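Local coordinates for FixG-related protein (Vibrio parahaemolyticus, PDB 2R39) that is of unknown function but probably belongs to a membrane-bound iron-sulfur electron-transport protein, of which this chain is the C-terminal immunoglobulin-like domain, at residues M79-D84 with S112-K117. Residues are numbered along the deposited sequence; the frame is centred on the assembly and turned at random.
Sequences MSLGAD and SRFIKK
Across the interior of the immunoglobulin-like beta sandwich, Phe114 spans the gap between the two sheets and sets its ring against Leu81 and Ala83 of the facing sheet. Strand 74-83 lies within one four-stranded sheet and strand 106-115 forms an outer strand of the other; no hydrogen bond joins the two segments, and the CA atoms of Leu81 and Phe114 remain 8.1 Å apart. Phe114 points its CB at the facing sheet, and with CG anti to the backbone N (chi1 -173°) the ring slants across the gap, leaning toward the C-terminal end of its strand. The far end of the ring meets the backbone as well as side chains: Leu81 O lies in the ring plane at the edge, 3.4 Å from Phe114 CE1. On the same flank, Leu81 CB packs 4.0 Å from Phe114 CE1. Two residues on, the methyl of Ala83 approaches obliquely, its CB 3.8 Å from Phe114 CZ. Leu88 touches both Ala83 and Phe114, while Leu56 and Tyr35 add further contacts to the aromatic side chain. Leu81 is backbone hydrogen-bonded to Asn33 of the neighbouring strand 31-41, which places it within its own sheet. Between the segments, cohesion therefore rests on buried apolar packing, supplemented by the probably favourable approach of a carbonyl oxygen to the weakly positive rim of the phenyl ring.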
loop_
_atom_site.group_PDB
_atom_site.type_symbol
_atom_site.label_atom_id
_atom_site.label_comp_id
_atom_site.label_asym_id
_atom_site.label_seq_id
_atom_site.Cartn_x
_atom_site.Cartn_y
_atom_site.Cartn_z
HETATM N N MSE A 79 -7.238 -2.367 1.639
HETATM C CA MSE A 79 -6.786 -3.070 0.445
HETATM C C MSE A 79 -6.179 -4.407 0.832
HETATM O O MSE A 79 -5.999 -4.702 2.014
HETATM C CB MSE A 79 -5.720 -2.239 -0.270
HETATM C CG MSE A 79 -4.460 -2.019 0.588
HETATM SE SE MSE A 79 -3.033 -1.310 -0.476
HETATM C CE MSE A 79 -2.739 -2.838 -1.668
ATOM N N SER A 80 -5.856 -5.214 -0.172
ATOM C CA SER A 80 -5.081 -6.419 0.066
ATOM C C SER A 80 -4.055 -6.691 -1.049
ATOM O O SER A 80 -4.141 -6.123 -2.166
ATOM C CB SER A 80 -6.004 -7.611 0.327
ATOM O OG SER A 80 -6.568 -8.101 -0.859
ATOM N N LEU A 81 -3.069 -7.521 -0.706
ATOM C CA LEU A 81 -2.060 -8.028 -1.637
ATOM C C LEU A 81 -2.177 -9.539 -1.678
ATOM O O LEU A 81 -2.376 -10.167 -0.631
ATOM C CB LEU A 81 -0.640 -7.644 -1.165
ATOM C CG LEU A 81 -0.245 -6.149 -1.164
ATOM C CD1 LEU A 81 1.204 -5.982 -0.666
ATOM C CD2 LEU A 81 -0.419 -5.521 -2.541
ATOM N N GLY A 82 -2.069 -10.117 -2.875
ATOM C CA GLY A 82 -2.043 -11.574 -3.047
ATOM C C GLY A 82 -0.715 -11.984 -3.665
ATOM O O GLY A 82 -0.192 -11.286 -4.533
ATOM N N ALA A 83 -0.141 -13.092 -3.217
ATOM C CA ALA A 83 1.089 -13.573 -3.825
ATOM C C ALA A 83 1.024 -15.070 -3.992
ATOM O O ALA A 83 0.469 -15.755 -3.149
ATOM C CB ALA A 83 2.311 -13.187 -2.953
ATOM N N ASP A 84 1.608 -15.575 -5.070
ATOM C CA ASP A 84 1.757 -17.026 -5.262
ATOM C C ASP A 84 2.828 -17.481 -4.281
ATOM O O ASP A 84 3.970 -17.018 -4.388
ATOM C CB ASP A 84 2.201 -17.287 -6.704
ATOM C CG ASP A 84 2.459 -18.754 -7.010
ATOM O OD1 ASP A 84 2.457 -19.613 -6.099
ATOM O OD2 ASP A 84 2.677 -19.038 -8.203
ATOM N N SER A 112 6.557 -2.066 5.157
ATOM C CA SER A 112 5.611 -2.956 5.820
ATOM C C SER A 112 6.068 -4.397 5.585
ATOM O O SER A 112 7.224 -4.634 5.249
ATOM C CB SER A 112 4.197 -2.705 5.262
ATOM O OG SER A 112 3.225 -3.499 5.923
ATOM N N ARG A 113 5.165 -5.358 5.724
ATOM C CA ARG A 113 5.565 -6.764 5.603
ATOM C C ARG A 113 4.545 -7.535 4.796
ATOM O O ARG A 113 3.378 -7.209 4.860
ATOM C CB ARG A 113 5.656 -7.400 6.990
ATOM C CG ARG A 113 6.729 -6.801 7.936
ATOM C CD ARG A 113 8.155 -7.153 7.510
ATOM N NE ARG A 113 9.139 -6.616 8.456
ATOM C CZ ARG A 113 9.751 -5.453 8.326
ATOM N NH1 ARG A 113 9.469 -4.667 7.288
ATOM N NH2 ARG A 113 10.596 -5.057 9.270
ATOM N N PHE A 114 4.990 -8.542 4.034
ATOM C CA PHE A 114 4.064 -9.537 3.489
ATOM C C PHE A 114 4.456 -10.858 4.120
ATOM O O PHE A 114 5.618 -11.276 4.026
ATOM C CB PHE A 114 4.102 -9.661 1.950
ATOM C CG PHE A 114 3.010 -10.583 1.408
ATOM C CD1 PHE A 114 1.760 -10.076 1.062
ATOM C CD2 PHE A 114 3.209 -11.967 1.330
ATOM C CE1 PHE A 114 0.741 -10.930 0.603
ATOM C CE2 PHE A 114 2.196 -12.815 0.873
ATOM C CZ PHE A 114 0.972 -12.301 0.525
ATOM N N ILE A 115 3.489 -11.506 4.759
ATOM C CA ILE A 115 3.761 -12.689 5.571
ATOM C C ILE A 115 2.817 -13.825 5.186
ATOM O O ILE A 115 1.594 -13.639 5.112
ATOM C CB ILE A 115 3.702 -12.357 7.094
ATOM C CG1 ILE A 115 4.593 -11.140 7.408
ATOM C CG2 ILE A 115 4.132 -13.571 7.973
ATOM C CD1 ILE A 115 4.485 -10.635 8.851
ATOM N N LYS A 116 3.415 -14.989 4.916
ATOM C CA LYS A 116 2.692 -16.224 4.616
ATOM C C LYS A 116 2.314 -16.963 5.895
ATOM O O LYS A 116 2.840 -16.678 6.966
ATOM C CB LYS A 116 3.548 -17.117 3.711
ATOM C CG LYS A 116 2.842 -18.378 3.154
ATOM C CD LYS A 116 3.725 -19.055 2.099
ATOM C CE LYS A 116 5.239 -18.801 2.339
ATOM N NZ LYS A 116 6.077 -19.249 1.175
ATOM N N LYS A 117 1.387 -17.913 5.771
ATOM C CA LYS A 117 0.908 -18.700 6.917
ATOM C C LYS A 117 2.010 -19.504 7.591
ATOM O O LYS A 117 2.031 -19.626 8.822
ATOM C CB LYS A 117 -0.223 -19.634 6.504
ATOM C CG LYS A 117 -0.965 -20.192 7.690
ATOM C CD LYS A 117 -2.249 -20.873 7.291
ATOM C CE LYS A 117 -3.021 -21.289 8.524
ATOM N NZ LYS A 117 -4.342 -21.867 8.154
#